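Local coordinates for TT1561 protein (PDB 1UF3), which is of unknown function, but binds calcium and is predicted to be a phosphoesterase of the calcineurin-like metallophosphoesterase superfamily, at residues P72-W78 against E125-Y131; P14-L18 against N41-K45. All coordinates share one frame; numbering follows the deposited sequence.

Contact 1 of 2, residues P72-W78 against E125-Y131; sequences PQDAPIW and EHEALRY. With CA (calcium ion), chain I.
I77 and L129 donate the two backbone hydrogen bonds that tie 72-78 to 125-131, one near each end of the contact. I77 N reaches E125 O at 2.9 Å, arriving close to the axis of the carbonyl (C=O...N 165°). The same oxygen receives a CA-H...O contact from P76, so one carbonyl serves two neighbouring residues. The bond from L129 N to P72 O, 3.0 Å long, is more bent at the acceptor (132°). These bonds join the connection from strand 66-69 toward helix 77-90, where D74 centres an inverse gamma turn, to the segment leading into strand 130-132.

Between these bonds, side chains pack against both backbone carbonyls and one another. A75 directs CB into the bend of 125-131, where it meets H126 O at 3.4 Å. CD2 of L129 forms apolar pairs with A75 CB and I77 CB. I77 holds CG1 anti to its backbone N (chi1 -177°); CG2 is thereby turned onto CB of E125 at 3.6 Å, while CD1 approaches both CD1 of L129 and the hydroxyl of Y131. L129 crosses I77 nearly at a right angle and brings its branch over the carbonyl of D74. At the outer side the H126 ring stands obliquely to the indole of W78.

Y131 OH donates to E125 OE2 at 2.7 Å; the oxygen receives it on its anti lone pair, away from OE1. Y131 OH also bonds H98, and D74 OD1 bonds Y52. A75 O binds the calcium ion at 2.3 Å, just before the cis peptide to P76. A metal-binding carbonyl is thus held by backbone bonds and by the packing of A75, I77 and L129, while the bond from Y131 probably fixes the rotation of the E125 carboxylate, a group that can bind calcium.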
loop_
_atom_site.group_PDB
_atom_site.type_symbol
_atom_site.label_atom_id
_atom_site.label_comp_id
_atom_site.label_asym_id
_atom_site.label_seq_id
_atom_site.Cartn_x
_atom_site.Cartn_y
_atom_site.Cartn_z
ATOM N N PRO A 72 34.939 17.577 -7.816
ATOM C CA PRO A 72 36.306 17.761 -8.318
ATOM C C PRO A 72 37.347 16.835 -7.661
ATOM O O PRO A 72 38.355 16.524 -8.261
ATOM C CB PRO A 72 36.587 19.249 -8.039
ATOM C CG PRO A 72 35.175 19.865 -8.025
ATOM C CD PRO A 72 34.389 18.835 -7.282
ATOM N N GLN A 73 37.092 16.386 -6.443
ATOM C CA GLN A 73 38.026 15.504 -5.750
ATOM C C GLN A 73 37.817 13.968 -5.902
ATOM O O GLN A 73 38.613 13.174 -5.389
ATOM C CB GLN A 73 38.045 15.872 -4.266
ATOM C CG GLN A 73 38.746 17.197 -3.968
ATOM C CD GLN A 73 38.848 17.460 -2.476
ATOM O OE1 GLN A 73 39.290 16.596 -1.724
ATOM N NE2 GLN A 73 38.431 18.650 -2.040
ATOM N N ASP A 74 36.762 13.557 -6.605
ATOM C CA ASP A 74 36.467 12.134 -6.795
ATOM C C ASP A 74 37.322 11.540 -7.916
ATOM O O ASP A 74 36.800 10.970 -8.884
ATOM C CB ASP A 74 34.968 11.947 -7.108
ATOM C CG ASP A 74 34.093 12.159 -5.898
ATOM O OD1 ASP A 74 34.275 11.440 -4.884
ATOM O OD2 ASP A 74 33.213 13.048 -5.944
ATOM N N ALA A 75 38.642 11.658 -7.775
ATOM C CA ALA A 75 39.568 11.163 -8.787
ATOM C C ALA A 75 40.568 10.108 -8.269
ATOM O O ALA A 75 40.851 10.024 -7.064
ATOM C CB ALA A 75 40.317 12.359 -9.409
ATOM N N PRO A 76 41.068 9.249 -9.169
ATOM C CA PRO A 76 40.757 9.207 -10.601
ATOM C C PRO A 76 39.291 8.801 -10.855
ATOM O O PRO A 76 38.660 8.122 -10.039
ATOM C CB PRO A 76 41.763 8.192 -11.144
ATOM C CG PRO A 76 41.905 7.241 -9.991
ATOM C CD PRO A 76 42.015 8.181 -8.810
ATOM N N ILE A 77 38.772 9.238 -11.992
ATOM C CA ILE A 77 37.388 8.996 -12.385
ATOM C C ILE A 77 36.982 7.518 -12.366
ATOM O O ILE A 77 35.879 7.170 -11.957
ATOM C CB ILE A 77 37.139 9.593 -13.815
ATOM C CG1 ILE A 77 35.675 9.417 -14.249
ATOM C CG2 ILE A 77 38.040 8.906 -14.815
ATOM C CD1 ILE A 77 34.683 10.228 -13.460
ATOM N N TRP A 78 37.892 6.651 -12.784
ATOM C CA TRP A 78 37.604 5.227 -12.868
ATOM C C TRP A 78 37.314 4.501 -11.573
ATOM O O TRP A 78 36.654 3.450 -11.602
ATOM C CB TRP A 78 38.729 4.527 -13.643
ATOM C CG TRP A 78 39.014 5.183 -14.984
ATOM C CD1 TRP A 78 40.182 5.770 -15.366
ATOM C CD2 TRP A 78 38.128 5.280 -16.122
ATOM N NE1 TRP A 78 40.085 6.225 -16.659
ATOM C CE2 TRP A 78 38.838 5.938 -17.147
ATOM C CE3 TRP A 78 36.810 4.867 -16.368
ATOM C CZ2 TRP A 78 38.282 6.202 -18.409
ATOM C CZ3 TRP A 78 36.246 5.129 -17.634
ATOM C CH2 TRP A 78 36.986 5.790 -18.634
ATOM N N GLU A 125 41.081 13.928 -15.434
ATOM C CA GLU A 125 40.287 12.941 -14.695
ATOM C C GLU A 125 41.112 12.085 -13.720
ATOM O O GLU A 125 40.575 11.181 -13.066
ATOM C CB GLU A 125 39.530 12.020 -15.668
ATOM C CG GLU A 125 38.541 12.760 -16.575
ATOM C CD GLU A 125 37.598 11.808 -17.287
ATOM O OE1 GLU A 125 38.083 10.986 -18.101
ATOM O OE2 GLU A 125 36.372 11.891 -17.023
ATOM N N HIS A 126 42.407 12.374 -13.607
ATOM C CA HIS A 126 43.247 11.597 -12.706
ATOM C C HIS A 126 43.674 12.316 -11.423
ATOM O O HIS A 126 43.508 11.770 -10.330
ATOM C CB HIS A 126 44.456 11.063 -13.473
ATOM C CG HIS A 126 44.084 10.120 -14.574
ATOM N ND1 HIS A 126 43.583 10.551 -15.784
ATOM C CD2 HIS A 126 44.052 8.767 -14.613
ATOM C CE1 HIS A 126 43.257 9.504 -16.521
ATOM N NE2 HIS A 126 43.531 8.410 -15.833
ATOM N N GLU A 127 44.215 13.527 -11.548
ATOM C CA GLU A 127 44.620 14.299 -10.369
ATOM C C GLU A 127 43.375 14.989 -9.793
ATOM O O GLU A 127 43.322 15.349 -8.614
ATOM C CB GLU A 127 45.661 15.358 -10.763
ATOM C CG GLU A 127 46.851 14.811 -11.538
ATOM C CD GLU A 127 47.642 15.912 -12.228
ATOM O OE1 GLU A 127 47.011 16.771 -12.887
ATOM O OE2 GLU A 127 48.893 15.920 -12.129
ATOM N N ALA A 128 42.375 15.175 -10.643
ATOM C CA ALA A 128 41.122 15.811 -10.241
ATOM C C ALA A 128 40.112 15.568 -11.364
ATOM O O ALA A 128 40.442 14.943 -12.373
ATOM C CB ALA A 128 41.337 17.342 -10.060
ATOM N N LEU A 129 38.880 16.043 -11.189
ATOM C CA LEU A 129 37.901 15.921 -12.272
ATOM C C LEU A 129 37.652 17.346 -12.702
ATOM O O LEU A 129 37.088 18.126 -11.949
ATOM C CB LEU A 129 36.582 15.298 -11.806
ATOM C CG LEU A 129 36.632 13.898 -11.181
ATOM C CD1 LEU A 129 35.206 13.319 -11.079
ATOM C CD2 LEU A 129 37.515 12.994 -12.019
ATOM N N ARG A 130 38.044 17.694 -13.915
ATOM C CA ARG A 130 37.844 19.056 -14.373
ATOM C C ARG A 130 37.517 19.018 -15.843
ATOM O O ARG A 130 38.234 18.388 -16.628
ATOM C CB ARG A 130 39.130 19.890 -14.149
ATOM C CG ARG A 130 39.017 21.347 -14.577
ATOM C CD ARG A 130 40.320 22.144 -14.386
ATOM N NE ARG A 130 41.346 21.779 -15.362
ATOM C CZ ARG A 130 42.397 20.994 -15.112
ATOM N NH1 ARG A 130 42.592 20.478 -13.900
ATOM N NH2 ARG A 130 43.254 20.710 -16.087
ATOM N N TYR A 131 36.443 19.687 -16.235
ATOM C CA TYR A 131 36.111 19.693 -17.652
ATOM C C TYR A 131 35.827 21.085 -18.136
ATOM O O TYR A 131 35.187 21.872 -17.442
ATOM C CB TYR A 131 34.862 18.835 -17.957
ATOM C CG TYR A 131 34.864 17.457 -17.326
ATOM C CD1 TYR A 131 34.246 17.227 -16.099
ATOM C CD2 TYR A 131 35.479 16.381 -17.963
ATOM C CE1 TYR A 131 34.239 15.952 -15.525
ATOM C CE2 TYR A 131 35.479 15.106 -17.389
ATOM C CZ TYR A 131 34.863 14.907 -16.186
ATOM O OH TYR A 131 34.892 13.663 -15.623
HETATM CA CA CA I . 40.885 9.007 -4.956
HETATM O O HOH W 1 38.775 10.059 -4.174
HETATM O O HOH W 2 39.248 7.424 -6.082
HETATM O O HOH W 3 42.297 7.040 -5.470
HETATM O O HOH W 4 43.686 9.042 -5.027
#

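Contact 2 of 2, residues P14-L18 against N41-K45; sequences PMGDL and NLMPK. With CA (calcium ion), chain I.
L42 O accepts the shortest polar bond between 14-18 and 41-45, from G16 N at 2.7 Å, with the donor tilted 23° from the carbonyl plane. One residue back along each segment, M15 N donates to N41 O at 3.0 Å in a straighter bond (N-H...O 159°). CD of P14 also lies 3.1 Å from N41 O, and its CG sits near both N41 O and L42 O, so the proline ring flanks the two acceptors.

The selenomethionine side chain of M15 is bent at both chi2 and chi3, and runs alongside N41 in the same direction. Its SE lies 3.7 Å from N41 CB and equally near ND2, and CE passes on to P44 CB. The amide oxygen OD1 of N41 is engaged by Q73 N, beyond the two segments.

P14 to D17 form a type I' beta turn, with M15 and G16 both at positive phi, in the loop between strand 7-12 and helix 18-25. The partner loop leads from the adjacent parallel strand 35-39 to helix 49-59. Both therefore follow neighbouring strands of the same sheet on the way into helices, as expected of the alpha/beta layers of a calcineurin-like phosphoesterase.

On the flank of the turn, G16 packs its CA against the second selenomethionine, M43, whose SE is 3.7 Å away. M43 folds back at chi2 (-74°), which brings its CE to CD2 of L18, 4.0 Å away, the two side chains crossing at about a right angle. The ring of P44 sets CG 3.5 Å from M15 O. The carbonyl oxygen of the same proline, P44 O, accepts a hydrogen bond from a calcium-bound water, and K45 O coordinates the calcium ion directly at 2.4 Å.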
loop_
_atom_site.group_PDB
_atom_site.type_symbol
_atom_site.label_atom_id
_atom_site.label_comp_id
_atom_site.label_asym_id
_atom_site.label_seq_id
_atom_site.Cartn_x
_atom_site.Cartn_y
_atom_site.Cartn_z
ATOM N N PRO A 14 29.441 15.303 0.675
ATOM C CA PRO A 14 29.551 14.604 1.965
ATOM C C PRO A 14 31.020 14.362 2.412
ATOM O O PRO A 14 31.290 14.133 3.593
ATOM C CB PRO A 14 28.792 13.296 1.718
ATOM C CG PRO A 14 28.959 13.076 0.220
ATOM C CD PRO A 14 28.734 14.473 -0.318
HETATM N N MSE A 15 31.946 14.410 1.461
HETATM C CA MSE A 15 33.373 14.220 1.715
HETATM C C MSE A 15 33.760 13.018 2.590
HETATM O O MSE A 15 34.530 13.155 3.551
HETATM C CB MSE A 15 33.978 15.508 2.316
HETATM C CG MSE A 15 34.224 16.648 1.325
HETATM SE SE MSE A 15 35.715 16.399 0.153
HETATM C CE MSE A 15 37.123 16.804 1.447
ATOM N N GLY A 16 33.227 11.843 2.262
ATOM C CA GLY A 16 33.568 10.639 3.005
ATOM C C GLY A 16 32.985 10.466 4.391
ATOM O O GLY A 16 33.298 9.484 5.071
ATOM N N ASP A 17 32.132 11.395 4.817
ATOM C CA ASP A 17 31.511 11.295 6.137
ATOM C C ASP A 17 30.399 10.241 6.097
ATOM O O ASP A 17 29.233 10.555 5.831
ATOM C CB ASP A 17 30.921 12.642 6.537
ATOM C CG ASP A 17 30.594 12.712 8.001
ATOM O OD1 ASP A 17 30.432 11.639 8.613
ATOM O OD2 ASP A 17 30.490 13.834 8.545
ATOM N N LEU A 18 30.761 8.993 6.378
ATOM C CA LEU A 18 29.811 7.887 6.347
ATOM C C LEU A 18 28.761 7.913 7.446
ATOM O O LEU A 18 27.655 7.378 7.276
ATOM C CB LEU A 18 30.559 6.553 6.406
ATOM C CG LEU A 18 31.565 6.379 5.273
ATOM C CD1 LEU A 18 32.274 5.061 5.428
ATOM C CD2 LEU A 18 30.854 6.454 3.934
ATOM N N ASN A 41 31.623 16.504 -3.611
ATOM C CA ASN A 41 32.513 15.342 -3.576
ATOM C C ASN A 41 31.945 14.249 -2.693
ATOM O O ASN A 41 31.614 14.488 -1.538
ATOM C CB ASN A 41 33.897 15.737 -3.011
ATOM C CG ASN A 41 34.539 16.882 -3.767
ATOM O OD1 ASN A 41 34.837 16.773 -4.957
ATOM N ND2 ASN A 41 34.759 17.997 -3.072
ATOM N N LEU A 42 31.820 13.041 -3.231
ATOM C CA LEU A 42 31.322 11.949 -2.408
ATOM C C LEU A 42 32.419 11.607 -1.399
ATOM O O LEU A 42 32.155 11.380 -0.224
ATOM C CB LEU A 42 31.045 10.700 -3.251
ATOM C CG LEU A 42 29.791 10.617 -4.137
ATOM C CD1 LEU A 42 29.818 11.683 -5.221
ATOM C CD2 LEU A 42 29.743 9.217 -4.766
HETATM N N MSE A 43 33.653 11.593 -1.899
HETATM C CA MSE A 43 34.856 11.231 -1.135
HETATM C C MSE A 43 35.963 12.259 -1.332
HETATM O O MSE A 43 35.991 12.961 -2.348
HETATM C CB MSE A 43 35.423 9.908 -1.676
HETATM C CG MSE A 43 34.673 8.662 -1.325
HETATM SE SE MSE A 43 35.000 8.265 0.490
HETATM C CE MSE A 43 33.254 7.525 0.919
ATOM N N PRO A 44 36.909 12.342 -0.376
ATOM C CA PRO A 44 38.026 13.283 -0.500
ATOM C C PRO A 44 38.943 12.638 -1.533
ATOM O O PRO A 44 38.871 11.426 -1.754
ATOM C CB PRO A 44 38.677 13.249 0.883
ATOM C CG PRO A 44 37.585 12.774 1.784
ATOM C CD PRO A 44 36.892 11.723 0.955
ATOM N N LYS A 45 39.811 13.427 -2.155
ATOM C CA LYS A 45 40.747 12.906 -3.150
ATOM C C LYS A 45 41.485 11.648 -2.650
ATOM O O LYS A 45 41.653 10.682 -3.401
ATOM C CB LYS A 45 41.763 14.004 -3.518
ATOM C CG LYS A 45 42.916 13.578 -4.411
ATOM C CD LYS A 45 42.428 13.142 -5.780
ATOM C CE LYS A 45 43.570 12.653 -6.660
ATOM N NZ LYS A 45 44.578 13.726 -6.900
HETATM CA CA CA I . 40.885 9.007 -4.956
HETATM O O HOH W 1 38.775 10.059 -4.174
HETATM O O HOH W 2 39.248 7.424 -6.082
HETATM O O HOH W 3 42.297 7.040 -5.470
HETATM O O HOH W 4 43.686 9.042 -5.027
#

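Overall arrangement
Contacts 1 and 2, whose centres lie about 13 Å apart, meet at a single calcium ion: A75 O comes from contact 1, K45 O from contact 2, A47 O completes the protein ligands and four waters fill the rest. Direct bonds also join the contacts. K45 NZ lies 2.7 Å from E127 O, a probable hydrogen bond, and D74 adds its carboxylate, OD2 to L42 N and OD1 to M43 N. Segment 72-78 touches both 41-45 and 125-131, which also meet each other through K45 NZ and E127 O. A second calcium ion lies about 4 Å from the side chain of E125, at the far side of contact 1.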